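Local coordinates for fiber protein (Duck adenovirus 1, PDB 6ITX) that forms the C-terminal head of the avian adenovirus fibre, which probably attaches the virus to a receptor on the host cell during entry, at residues 147-152 with 277-282; 152-157 with 269-274; 166-171 with 258-263. All coordinates share one frame; numbering follows the deposited sequence.

Contact 1: residues 147-152 with 277-282; sequences YWFTGG and NFFASN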
ATOM      1  N   TYR A 147      12.027 -22.470 -17.493  1.00 39.77           N
ATOM      2  CA  TYR A 147      12.476 -22.713 -16.138  1.00 36.80           C
ATOM      3  C   TYR A 147      11.321 -22.880 -15.164  1.00 35.07           C
ATOM      4  O   TYR A 147      11.522 -22.791 -13.945  1.00 36.83           O
ATOM      5  CB  TYR A 147      13.396 -21.586 -15.705  1.00 34.50           C
ATOM      6  CG  TYR A 147      14.721 -21.673 -16.385  1.00 41.39           C
ATOM      7  CD1 TYR A 147      15.650 -22.649 -16.018  1.00 41.70           C
ATOM      8  CD2 TYR A 147      15.049 -20.801 -17.412  1.00 41.70           C
ATOM      9  CE1 TYR A 147      16.874 -22.734 -16.643  1.00 40.07           C
ATOM     10  CE2 TYR A 147      16.266 -20.879 -18.046  1.00 40.30           C
ATOM     11  CZ  TYR A 147      17.176 -21.844 -17.661  1.00 44.72           C
ATOM     12  OH  TYR A 147      18.388 -21.906 -18.303  1.00 54.66           O
ATOM     13  N   TRP A 148      10.123 -23.103 -15.672  1.00 28.66           N
ATOM     14  CA  TRP A 148       8.975 -23.418 -14.846  1.00 32.01           C
ATOM     15  C   TRP A 148       8.682 -24.897 -14.991  1.00 34.75           C
ATOM     16  O   TRP A 148       9.126 -25.546 -15.937  1.00 38.32           O
ATOM     17  CB  TRP A 148       7.754 -22.596 -15.265  1.00 33.81           C
ATOM     18  CG  TRP A 148       6.833 -22.284 -14.153  1.00 34.43           C
ATOM     19  CD1 TRP A 148       5.727 -22.995 -13.771  1.00 30.24           C
ATOM     20  CD2 TRP A 148       6.918 -21.162 -13.267  1.00 37.32           C
ATOM     21  NE1 TRP A 148       5.134 -22.389 -12.696  1.00 31.21           N
ATOM     22  CE2 TRP A 148       5.844 -21.264 -12.364  1.00 30.79           C
ATOM     23  CE3 TRP A 148       7.799 -20.077 -13.154  1.00 37.45           C
ATOM     24  CZ2 TRP A 148       5.625 -20.328 -11.364  1.00 27.59           C
ATOM     25  CZ3 TRP A 148       7.579 -19.150 -12.152  1.00 34.37           C
ATOM     26  CH2 TRP A 148       6.499 -19.285 -11.272  1.00 30.40           C
ATOM     27  N   PHE A 149       7.927 -25.438 -14.043  1.00 35.75           N
ATOM     28  CA  PHE A 149       7.614 -26.846 -14.137  1.00 33.41           C
ATOM     29  C   PHE A 149       6.756 -27.065 -15.370  1.00 32.88           C
ATOM     30  O   PHE A 149       6.400 -26.117 -16.078  1.00 35.01           O
ATOM     31  CB  PHE A 149       6.935 -27.332 -12.853  1.00 33.33           C
ATOM     32  CG  PHE A 149       5.651 -26.617 -12.517  1.00 35.64           C
ATOM     33  CD1 PHE A 149       4.470 -26.893 -13.213  1.00 31.85           C
ATOM     34  CD2 PHE A 149       5.616 -25.692 -11.481  1.00 34.73           C
ATOM     35  CE1 PHE A 149       3.293 -26.251 -12.898  1.00 33.42           C
ATOM     36  CE2 PHE A 149       4.433 -25.044 -11.154  1.00 35.00           C
ATOM     37  CZ  PHE A 149       3.273 -25.313 -11.869  1.00 35.13           C
ATOM     38  N   THR A 150       6.417 -28.328 -15.632  1.00 37.83           N
ATOM     39  CA  THR A 150       5.615 -28.694 -16.795  1.00 38.20           C
ATOM     40  C   THR A 150       4.470 -29.592 -16.360  1.00 31.26           C
ATOM     41  O   THR A 150       4.660 -30.471 -15.523  1.00 38.13           O
ATOM     42  CB  THR A 150       6.473 -29.401 -17.865  1.00 39.44           C
ATOM     43  OG1 THR A 150       7.636 -28.608 -18.155  1.00 31.97           O
ATOM     44  CG2 THR A 150       5.677 -29.608 -19.167  1.00 35.59           C
ATOM     45  N   GLY A 151       3.292 -29.351 -16.915  1.00 33.18           N
ATOM     46  CA  GLY A 151       2.045 -30.051 -16.657  1.00 29.91           C
ATOM     47  C   GLY A 151       1.056 -29.190 -15.873  1.00 36.05           C
ATOM     48  O   GLY A 151       1.436 -28.313 -15.082  1.00 36.25           O
ATOM     49  N   GLY A 152      -0.236 -29.480 -16.058  1.00 32.19           N
ATOM     50  CA  GLY A 152      -1.277 -28.642 -15.502  1.00 29.98           C
ATOM     51  C   GLY A 152      -1.578 -27.470 -16.413  1.00 38.49           C
ATOM     52  O   GLY A 152      -1.028 -27.335 -17.515  1.00 42.08           O
ATOM     53  N   ASN A 277      -1.041 -21.452 -21.927  1.00 36.64           N
ATOM     54  CA  ASN A 277      -0.777 -22.312 -20.771  1.00 33.64           C
ATOM     55  C   ASN A 277       0.714 -22.281 -20.476  1.00 35.47           C
ATOM     56  O   ASN A 277       1.492 -23.033 -21.070  1.00 35.59           O
ATOM     57  CB  ASN A 277      -1.260 -23.729 -21.051  1.00 32.32           C
ATOM     58  CG  ASN A 277      -1.037 -24.676 -19.891  1.00 34.14           C
ATOM     59  OD1 ASN A 277      -0.584 -24.278 -18.821  1.00 38.41           O
ATOM     60  ND2 ASN A 277      -1.345 -25.950 -20.106  1.00 34.62           N
ATOM     61  N   PHE A 278       1.116 -21.402 -19.552  1.00 32.82           N
ATOM     62  CA  PHE A 278       2.506 -21.340 -19.109  1.00 33.48           C
ATOM     63  C   PHE A 278       3.080 -22.715 -18.756  1.00 34.96           C
ATOM     64  O   PHE A 278       4.286 -22.934 -18.885  1.00 37.29           O
ATOM     65  CB  PHE A 278       2.618 -20.411 -17.894  1.00 32.19           C
ATOM     66  CG  PHE A 278       3.955 -19.692 -17.769  1.00 35.01           C
ATOM     67  CD1 PHE A 278       4.379 -18.797 -18.750  1.00 28.68           C
ATOM     68  CD2 PHE A 278       4.753 -19.878 -16.647  1.00 26.19           C
ATOM     69  CE1 PHE A 278       5.571 -18.113 -18.619  1.00 29.55           C
ATOM     70  CE2 PHE A 278       5.941 -19.214 -16.505  1.00 30.18           C
ATOM     71  CZ  PHE A 278       6.361 -18.317 -17.494  1.00 34.69           C
ATOM     72  N   PHE A 279       2.259 -23.642 -18.285  1.00 34.25           N
ATOM     73  CA  PHE A 279       2.804 -24.908 -17.814  1.00 35.22           C
ATOM     74  C   PHE A 279       2.846 -25.969 -18.907  1.00 36.28           C
ATOM     75  O   PHE A 279       3.358 -27.069 -18.662  1.00 37.26           O
ATOM     76  CB  PHE A 279       1.997 -25.439 -16.617  1.00 34.69           C
ATOM     77  CG  PHE A 279       1.780 -24.429 -15.519  1.00 34.94           C
ATOM     78  CD1 PHE A 279       2.712 -23.410 -15.282  1.00 31.54           C
ATOM     79  CD2 PHE A 279       0.647 -24.513 -14.704  1.00 33.62           C
ATOM     80  CE1 PHE A 279       2.502 -22.473 -14.273  1.00 30.78           C
ATOM     81  CE2 PHE A 279       0.435 -23.598 -13.678  1.00 30.46           C
ATOM     82  CZ  PHE A 279       1.361 -22.568 -13.464  1.00 34.10           C
ATOM     83  N   ALA A 280       2.327 -25.671 -20.095  1.00 32.92           N
ATOM     84  CA  ALA A 280       2.222 -26.680 -21.136  1.00 31.36           C
ATOM     85  C   ALA A 280       3.591 -26.961 -21.749  1.00 35.36           C
ATOM     86  O   ALA A 280       4.515 -26.143 -21.686  1.00 36.02           O
ATOM     87  CB  ALA A 280       1.233 -26.244 -22.215  1.00 28.71           C
ATOM     88  N   SER A 281       3.712 -28.153 -22.343  1.00 31.17           N
ATOM     89  CA  SER A 281       4.948 -28.582 -22.979  1.00 33.35           C
ATOM     90  C   SER A 281       5.075 -28.063 -24.405  1.00 37.52           C
ATOM     91  O   SER A 281       6.173 -28.110 -24.978  1.00 38.63           O
ATOM     92  CB  SER A 281       5.033 -30.109 -22.987  1.00 33.38           C
ATOM     93  OG  SER A 281       3.954 -30.667 -23.727  1.00 43.28           O
ATOM     94  N   ASN A 282       3.978 -27.587 -24.989  1.00 31.53           N
ATOM     95  CA  ASN A 282       3.999 -26.959 -26.296  1.00 33.88           C
ATOM     96  C   ASN A 282       4.103 -25.444 -26.187  1.00 37.14           C
ATOM     97  O   ASN A 282       3.776 -24.733 -27.147  1.00 37.39           O
ATOM     98  CB  ASN A 282       2.762 -27.368 -27.103  1.00 36.34           C
ATOM     99  CG  ASN A 282       1.512 -26.633 -26.672  1.00 37.85           C
ATOM    100  OD1 ASN A 282       1.239 -26.492 -25.482  1.00 38.99           O
ATOM    101  ND2 ASN A 282       0.745 -26.143 -27.647  1.00 42.74           N
TER
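Trp148 and Phe149 meet Phe278 and Phe279 in an aromatic cluster that joins two loops at one end of the β-rich fibre head. The first loop follows strand 134-144; the second runs between strands 262-271 and 288-299, and its residues Asn277 to Ala280 form a type I β turn. Phe279 sets its ring against those of Trp148 and Phe149. Trp148 lies beside it with nearly parallel planes (5° apart), but the offset is so large that little of one ring lies over the other; the centroid of the Trp148 five-membered ring is 4.9 Å from that of Phe279. Phe149 comes over a face of Phe279 at an oblique angle, with its CZ above the ring centre and its CE1 3.5 Å from Phe279 CG. Phe278 instead makes a T-shaped pair, turning its edge to a face of Trp148 with CE2 3.9 Å from Trp148 CD2. Beyond the cluster, Phe161 and strand 118-131 also pack on Trp148. Two hydrogen bonds also join the segments. Gly151 N donates to Phe279 O over 2.9 Å, nearly straight at 171°. A chi1 of -179° swings the Asn277 amide away from its own N and back over the turn, where OD1 accepts from Phe279 N in an Asx turn, from above the carbonyl plane, while ND2 donates to Gly152 O at 3.0 Å, on a lone pair in the carbonyl plane.

Contact 2: residues 152-157 with 269-274; sequences GNSVQE and ITQSAL
Ser154 and Gln271 form the direct polar link between the loop before strand 160-165 and the end of strand 262-271 in the β-sandwich fibre head. Ser154 OG donates to Gln271 OE1, modelled at a doubtfully short 2.5 Å, on a lone pair in the plane of the amide carbonyl. The glutamine chain extends beyond CG and carries its amide from the strand to the serine. Ser154 OG also accepts from the backbone N of Phe278, and Gln271 NE2 donates to the carbonyls of Met239 and Thr276, so both side chains connect to further loops.

Van der Waals contact comes from the two methyl branches of Val155. CG2 rests against the Gln271 amide, 3.8 Å from Gln271 CD, with the two side chains crossing at about a right angle, while CG1 meets the carbonyl oxygens of Ser272 and Ala273.

A water joins the backbones, donating to Val155 O at 2.9 Å and accepting from Gln271 N at 3.1 Å. A second water makes weak bonds to Glu157 O and Ile269 O.

Within the loop, Asn153 OD1 accepts from Gln156 N at 3.0 Å in an Asx motif, and Glu157 OE1 accepts from Asn153 N at 2.8 Å. These bonds close the short turn at 154-156, whose backbone angles are helical.

The buried Gln271 amide thus has partners at both ends. Its nitrogen faces two carbonyls and its oxygen a hydroxyl, consistent with the modelled amide orientation, and Ser154 OG passes the link on to Phe278.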
ATOM      1  N   GLY A 152      -0.236 -29.480 -16.058  1.00 32.19           N
ATOM      2  CA  GLY A 152      -1.277 -28.642 -15.502  1.00 29.98           C
ATOM      3  C   GLY A 152      -1.578 -27.470 -16.413  1.00 38.49           C
ATOM      4  O   GLY A 152      -1.028 -27.335 -17.515  1.00 42.08           O
ATOM      5  N   ASN A 153      -2.477 -26.600 -15.951  1.00 39.26           N
ATOM      6  CA  ASN A 153      -2.930 -25.467 -16.757  1.00 38.43           C
ATOM      7  C   ASN A 153      -2.862 -24.205 -15.914  1.00 35.94           C
ATOM      8  O   ASN A 153      -3.543 -24.109 -14.891  1.00 32.72           O
ATOM      9  CB  ASN A 153      -4.351 -25.704 -17.277  1.00 37.73           C
ATOM     10  CG  ASN A 153      -4.840 -24.595 -18.168  1.00 46.33           C
ATOM     11  OD1 ASN A 153      -4.676 -23.414 -17.876  1.00 51.01           O
ATOM     12  ND2 ASN A 153      -5.386 -24.978 -19.319  1.00 49.41           N
ATOM     13  N   SER A 154      -2.040 -23.241 -16.345  1.00 34.39           N
ATOM     14  CA  SER A 154      -1.900 -21.997 -15.591  1.00 33.31           C
ATOM     15  C   SER A 154      -3.201 -21.212 -15.569  1.00 34.37           C
ATOM     16  O   SER A 154      -3.570 -20.625 -14.536  1.00 38.20           O
ATOM     17  CB  SER A 154      -0.793 -21.130 -16.190  1.00 32.98           C
ATOM     18  OG  SER A 154      -1.121 -20.801 -17.522  1.00 39.22           O
ATOM     19  N   VAL A 155      -3.900 -21.188 -16.700  1.00 31.15           N
ATOM     20  CA  VAL A 155      -5.123 -20.412 -16.800  1.00 36.24           C
ATOM     21  C   VAL A 155      -6.141 -20.898 -15.781  1.00 39.75           C
ATOM     22  O   VAL A 155      -6.779 -20.096 -15.085  1.00 37.42           O
ATOM     23  CB  VAL A 155      -5.679 -20.474 -18.231  1.00 34.19           C
ATOM     24  CG1 VAL A 155      -7.049 -19.785 -18.315  1.00 30.70           C
ATOM     25  CG2 VAL A 155      -4.682 -19.849 -19.195  1.00 30.49           C
ATOM     26  N   GLN A 156      -6.292 -22.223 -15.657  1.00 38.47           N
ATOM     27  CA  GLN A 156      -7.243 -22.747 -14.685  1.00 39.01           C
ATOM     28  C   GLN A 156      -6.657 -22.743 -13.285  1.00 37.01           C
ATOM     29  O   GLN A 156      -7.346 -22.403 -12.319  1.00 42.57           O
ATOM     30  CB  GLN A 156      -7.691 -24.147 -15.080  1.00 44.83           C
ATOM     31  CG  GLN A 156      -8.941 -24.167 -15.965  1.00 54.40           C
ATOM     32  CD  GLN A 156      -8.885 -25.260 -17.021  1.00 58.71           C
ATOM     33  OE1 GLN A 156      -8.067 -26.184 -16.935  1.00 59.11           O
ATOM     34  NE2 GLN A 156      -9.757 -25.165 -18.021  1.00 65.16           N
ATOM     35  N   GLU A 157      -5.386 -23.092 -13.162  1.00 39.75           N
ATOM     36  CA  GLU A 157      -4.704 -23.100 -11.877  1.00 35.98           C
ATOM     37  C   GLU A 157      -4.137 -21.699 -11.580  1.00 37.13           C
ATOM     38  O   GLU A 157      -4.004 -21.303 -10.426  1.00 39.20           O
ATOM     39  CB  GLU A 157      -3.594 -24.164 -11.885  1.00 31.29           C
ATOM     40  CG  GLU A 157      -4.092 -25.608 -11.847  1.00 31.03           C
ATOM     41  CD  GLU A 157      -3.097 -26.584 -12.446  1.00 36.03           C
ATOM     42  OE1 GLU A 157      -3.468 -27.314 -13.387  1.00 44.93           O
ATOM     43  OE2 GLU A 157      -1.935 -26.615 -11.997  1.00 40.89           O
ATOM     44  N   ILE A 269      -1.186 -15.125  -9.704  1.00 30.77           N
ATOM     45  CA  ILE A 269      -1.268 -14.357 -10.940  1.00 29.96           C
ATOM     46  C   ILE A 269      -2.306 -15.049 -11.807  1.00 30.09           C
ATOM     47  O   ILE A 269      -2.285 -16.281 -11.924  1.00 35.04           O
ATOM     48  CB  ILE A 269       0.107 -14.295 -11.643  1.00 28.94           C
ATOM     49  CG1 ILE A 269       1.069 -13.356 -10.899  1.00 28.83           C
ATOM     50  CG2 ILE A 269      -0.027 -13.897 -13.102  1.00 31.64           C
ATOM     51  CD1 ILE A 269       2.533 -13.439 -11.407  1.00 31.75           C
ATOM     52  N   THR A 270      -3.224 -14.280 -12.391  1.00 24.62           N
ATOM     53  CA  THR A 270      -4.342 -14.869 -13.123  1.00 29.44           C
ATOM     54  C   THR A 270      -4.365 -14.439 -14.591  1.00 33.03           C
ATOM     55  O   THR A 270      -3.824 -13.402 -14.977  1.00 33.52           O
ATOM     56  CB  THR A 270      -5.681 -14.510 -12.476  1.00 30.28           C
ATOM     57  OG1 THR A 270      -5.806 -13.079 -12.389  1.00 30.77           O
ATOM     58  CG2 THR A 270      -5.787 -15.142 -11.101  1.00 21.64           C
ATOM     59  N   GLN A 271      -5.017 -15.260 -15.405  1.00 33.67           N
ATOM     60  CA  GLN A 271      -5.127 -15.059 -16.840  1.00 31.45           C
ATOM     61  C   GLN A 271      -6.581 -15.254 -17.261  1.00 33.78           C
ATOM     62  O   GLN A 271      -7.329 -16.026 -16.647  1.00 26.47           O
ATOM     63  CB  GLN A 271      -4.257 -16.054 -17.636  1.00 30.35           C
ATOM     64  CG  GLN A 271      -2.784 -16.133 -17.304  1.00 31.34           C
ATOM     65  CD  GLN A 271      -2.118 -17.363 -17.959  1.00 35.38           C
ATOM     66  OE1 GLN A 271      -2.057 -18.438 -17.368  1.00 36.22           O
ATOM     67  NE2 GLN A 271      -1.650 -17.206 -19.192  1.00 34.36           N
ATOM     68  N   SER A 272      -6.971 -14.565 -18.332  1.00 36.07           N
ATOM     69  CA  SER A 272      -8.296 -14.772 -18.891  1.00 30.91           C
ATOM     70  C   SER A 272      -8.326 -16.109 -19.628  1.00 32.99           C
ATOM     71  O   SER A 272      -7.314 -16.805 -19.748  1.00 36.72           O
ATOM     72  CB  SER A 272      -8.670 -13.606 -19.794  1.00 28.13           C
ATOM     73  OG  SER A 272      -7.691 -13.433 -20.798  1.00 36.01           O
ATOM     74  N   ALA A 273      -9.504 -16.477 -20.136  1.00 31.40           N
ATOM     75  CA  ALA A 273      -9.711 -17.847 -20.604  1.00 34.53           C
ATOM     76  C   ALA A 273      -8.798 -18.234 -21.767  1.00 37.95           C
ATOM     77  O   ALA A 273      -8.494 -19.420 -21.935  1.00 46.04           O
ATOM     78  CB  ALA A 273     -11.169 -18.052 -21.008  1.00 31.73           C
ATOM     79  N   LEU A 274      -8.344 -17.278 -22.577  1.00 35.64           N
ATOM     80  CA  LEU A 274      -7.580 -17.626 -23.774  1.00 41.39           C
ATOM     81  C   LEU A 274      -6.073 -17.369 -23.651  1.00 39.57           C
ATOM     82  O   LEU A 274      -5.374 -17.348 -24.671  1.00 38.49           O
ATOM     83  CB  LEU A 274      -8.132 -16.864 -24.983  1.00 44.55           C
ATOM     84  CG  LEU A 274      -9.563 -17.211 -25.411  1.00 45.68           C
ATOM     85  CD1 LEU A 274      -9.923 -16.446 -26.677  1.00 31.68           C
ATOM     86  CD2 LEU A 274      -9.743 -18.727 -25.585  1.00 33.23           C
TER
HETATM   87  O   HOH W   1      -5.677 -17.754 -13.715  1.00 31.94           O
HETATM   88  O   HOH W   2      -4.490 -18.691 -11.098  1.00 32.10           O

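Contact 3: residues 166-171 with 258-263; sequences CPFSAR and TTLNAI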
ATOM      1  N   CYS A 166      15.599 -13.716   2.665  1.00 41.56           N
ATOM      2  CA  CYS A 166      16.437 -13.888   3.848  1.00 42.61           C
ATOM      3  C   CYS A 166      17.520 -12.820   3.845  1.00 41.26           C
ATOM      4  O   CYS A 166      18.672 -13.089   3.474  1.00 42.92           O
ATOM      5  CB  CYS A 166      17.049 -15.284   3.902  1.00 42.70           C
ATOM      6  SG  CYS A 166      17.739 -15.636   5.522  1.00 51.53           S
ATOM      7  N   PRO A 167      17.192 -11.599   4.258  1.00 45.08           N
ATOM      8  CA  PRO A 167      18.219 -10.541   4.300  1.00 44.76           C
ATOM      9  C   PRO A 167      19.378 -10.854   5.233  1.00 40.27           C
ATOM     10  O   PRO A 167      20.437 -10.227   5.114  1.00 41.38           O
ATOM     11  CB  PRO A 167      17.436  -9.300   4.766  1.00 42.29           C
ATOM     12  CG  PRO A 167      16.162  -9.810   5.324  1.00 38.08           C
ATOM     13  CD  PRO A 167      15.865 -11.130   4.682  1.00 41.23           C
ATOM     14  N   PHE A 168      19.214 -11.808   6.151  1.00 43.51           N
ATOM     15  CA  PHE A 168      20.264 -12.230   7.071  1.00 47.12           C
ATOM     16  C   PHE A 168      20.822 -13.602   6.692  1.00 46.05           C
ATOM     17  O   PHE A 168      21.284 -14.357   7.553  1.00 49.15           O
ATOM     18  CB  PHE A 168      19.738 -12.239   8.507  1.00 38.09           C
ATOM     19  CG  PHE A 168      18.511 -13.085   8.686  1.00 44.83           C
ATOM     20  CD1 PHE A 168      18.623 -14.440   8.984  1.00 46.45           C
ATOM     21  CD2 PHE A 168      17.244 -12.540   8.527  1.00 43.70           C
ATOM     22  CE1 PHE A 168      17.504 -15.225   9.134  1.00 44.46           C
ATOM     23  CE2 PHE A 168      16.115 -13.321   8.678  1.00 40.94           C
ATOM     24  CZ  PHE A 168      16.245 -14.664   8.985  1.00 43.56           C
ATOM     25  N   SER A 169      20.774 -13.943   5.402  1.00 42.15           N
ATOM     26  CA  SER A 169      21.275 -15.233   4.943  1.00 44.70           C
ATOM     27  C   SER A 169      22.769 -15.424   5.191  1.00 48.99           C
ATOM     28  O   SER A 169      23.246 -16.562   5.104  1.00 50.11           O
ATOM     29  CB  SER A 169      20.997 -15.410   3.453  1.00 43.53           C
ATOM     30  OG  SER A 169      21.732 -14.474   2.674  1.00 39.87           O
ATOM     31  N   ALA A 170      23.528 -14.358   5.476  1.00 45.09           N
ATOM     32  CA  ALA A 170      24.960 -14.546   5.703  1.00 45.79           C
ATOM     33  C   ALA A 170      25.210 -15.196   7.061  1.00 50.99           C
ATOM     34  O   ALA A 170      26.062 -16.090   7.185  1.00 51.21           O
ATOM     35  CB  ALA A 170      25.700 -13.213   5.581  1.00 37.29           C
ATOM     36  N   ARG A 171      24.446 -14.782   8.081  1.00 45.78           N
ATOM     37  CA  ARG A 171      24.489 -15.400   9.402  1.00 47.63           C
ATOM     38  C   ARG A 171      23.655 -16.674   9.466  1.00 54.97           C
ATOM     39  O   ARG A 171      23.923 -17.548  10.293  1.00 61.43           O
ATOM     40  CB  ARG A 171      23.996 -14.389  10.451  1.00 49.78           C
ATOM     41  CG  ARG A 171      23.729 -14.957  11.835  1.00 68.29           C
ATOM     42  CD  ARG A 171      23.907 -13.881  12.905  1.00 75.09           C
ATOM     43  NE  ARG A 171      24.093 -12.552  12.309  1.00 73.06           N
ATOM     44  CZ  ARG A 171      25.232 -11.861  12.338  1.00 73.12           C
ATOM     45  NH1 ARG A 171      25.310 -10.660  11.761  1.00 70.09           N
ATOM     46  NH2 ARG A 171      26.299 -12.368  12.947  1.00 77.81           N
ATOM     47  N   THR A 258      19.554 -19.191  13.870  1.00 76.79           N
ATOM     48  CA  THR A 258      19.265 -17.975  14.618  1.00 76.04           C
ATOM     49  C   THR A 258      17.755 -17.804  14.782  1.00 70.16           C
ATOM     50  O   THR A 258      16.952 -18.376  14.041  1.00 66.45           O
ATOM     51  CB  THR A 258      19.884 -16.730  13.948  1.00 77.86           C
ATOM     52  OG1 THR A 258      19.670 -16.778  12.529  1.00 75.47           O
ATOM     53  CG2 THR A 258      21.394 -16.645  14.241  1.00 81.16           C
ATOM     54  N   THR A 259      17.392 -17.001  15.790  1.00 74.99           N
ATOM     55  CA  THR A 259      16.030 -16.687  16.226  1.00 68.32           C
ATOM     56  C   THR A 259      15.247 -15.783  15.237  1.00 63.75           C
ATOM     57  O   THR A 259      14.120 -15.376  15.556  1.00 55.79           O
ATOM     58  CB  THR A 259      16.104 -16.018  17.615  1.00 62.97           C
ATOM     59  OG1 THR A 259      14.855 -15.389  17.941  1.00 72.91           O
ATOM     60  CG2 THR A 259      17.224 -14.971  17.648  1.00 57.83           C
ATOM     61  N   LEU A 260      15.801 -15.482  14.059  1.00 55.59           N
ATOM     62  CA  LEU A 260      15.343 -14.368  13.241  1.00 45.90           C
ATOM     63  C   LEU A 260      14.219 -14.768  12.288  1.00 47.51           C
ATOM     64  O   LEU A 260      14.103 -15.929  11.880  1.00 48.06           O
ATOM     65  CB  LEU A 260      16.501 -13.810  12.423  1.00 49.72           C
ATOM     66  CG  LEU A 260      17.628 -13.149  13.197  1.00 53.47           C
ATOM     67  CD1 LEU A 260      18.443 -12.287  12.244  1.00 44.50           C
ATOM     68  CD2 LEU A 260      17.057 -12.329  14.351  1.00 50.36           C
ATOM     69  N   ASN A 261      13.413 -13.772  11.903  1.00 43.56           N
ATOM     70  CA  ASN A 261      12.257 -13.959  11.029  1.00 44.37           C
ATOM     71  C   ASN A 261      12.630 -13.588   9.598  1.00 43.47           C
ATOM     72  O   ASN A 261      13.083 -12.467   9.341  1.00 40.69           O
ATOM     73  CB  ASN A 261      11.075 -13.093  11.474  1.00 43.03           C
ATOM     74  CG  ASN A 261      10.488 -13.515  12.803  1.00 36.86           C
ATOM     75  OD1 ASN A 261      10.501 -14.687  13.170  1.00 38.82           O
ATOM     76  ND2 ASN A 261       9.944 -12.551  13.523  1.00 36.99           N
ATOM     77  N   ALA A 262      12.411 -14.511   8.665  1.00 39.97           N
ATOM     78  CA  ALA A 262      12.527 -14.169   7.259  1.00 36.25           C
ATOM     79  C   ALA A 262      11.149 -13.731   6.774  1.00 39.53           C
ATOM     80  O   ALA A 262      10.200 -13.668   7.558  1.00 40.52           O
ATOM     81  CB  ALA A 262      13.085 -15.347   6.462  1.00 31.79           C
ATOM     82  N   ILE A 263      11.021 -13.421   5.479  1.00 35.84           N
ATOM     83  CA  ILE A 263       9.741 -13.014   4.901  1.00 36.34           C
ATOM     84  C   ILE A 263       9.341 -14.007   3.815  1.00 36.39           C
ATOM     85  O   ILE A 263      10.097 -14.222   2.859  1.00 34.42           O
ATOM     86  CB  ILE A 263       9.788 -11.593   4.328  1.00 36.84           C
ATOM     87  CG1 ILE A 263      10.062 -10.588   5.436  1.00 37.32           C
ATOM     88  CG2 ILE A 263       8.478 -11.257   3.674  1.00 35.94           C
ATOM     89  CD1 ILE A 263      11.502 -10.129   5.433  1.00 37.09           C
TER
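Phe168 packs against Leu260 in a CH-π contact between a turn and the segment leading into strand 262-271 in the β-sandwich fibre head, just beyond the place where that strand pairs antiparallel with 160-165. The turn, of type I, runs from Cys166 to Ser169 at the end of strand 160-165. The Phe168 ring is central to the contact. Its CG lies between the backbone N and the carbonyl carbon (chi1 56°), which directs the ring from the turn toward the other segment. There Leu260 covers one face: CB stands 3.7 Å from the ring centroid and 17° off the normal, and CD1 lies 3.6 Å from Phe168 CG. The two side chains run past one another in opposite senses, with CB over the CZ end of the ring and CD1 over CG. Cys166 SG of the same turn covers the opposite face. At the ring edge, Phe168 CE2 approaches Asn261 O at 3.2 Å, and Ala262 N lies in the ring plane. The Asn261 amide is bonded outside the contact, to Ala198 O and Arg207. Ala262 CB adds a looser apolar contact 4.1 Å from Phe168 CZ. Toward the surface, Thr258 OG1 makes a weak hydrogen bond with Asp172, while the Thr258 methyl group meets the aliphatic part of Arg171, the two side chains crossing at about a right angle; Thr258 CG2 lies 3.8 Å from Arg171 CG.

In the fold
After strand 134-144 the chain enters the 147-157 loop, whose first half begins contact 1 and second half contact 2, with Gly152 shared. Strand 160-165 then carries it to the other side of the chain's centre, where 166-171 begins contact 3. The loops close in reverse order, innermost first: 258-263 completes contact 3, strand 262-271 returns to complete contact 2 at 269-274, and 277-282 completes contact 1. Contacts 1 and 2 adjoin, Ser154 N donating to Asn277 OD1, whereas contact 3 lies about 32 Å from contact 1 and 34 Å from contact 2, centre to centre. Contacts 3 and 2 lie at opposite ends of the 160-165/262-271 pair, and contact 1 joins loops beyond contact 2.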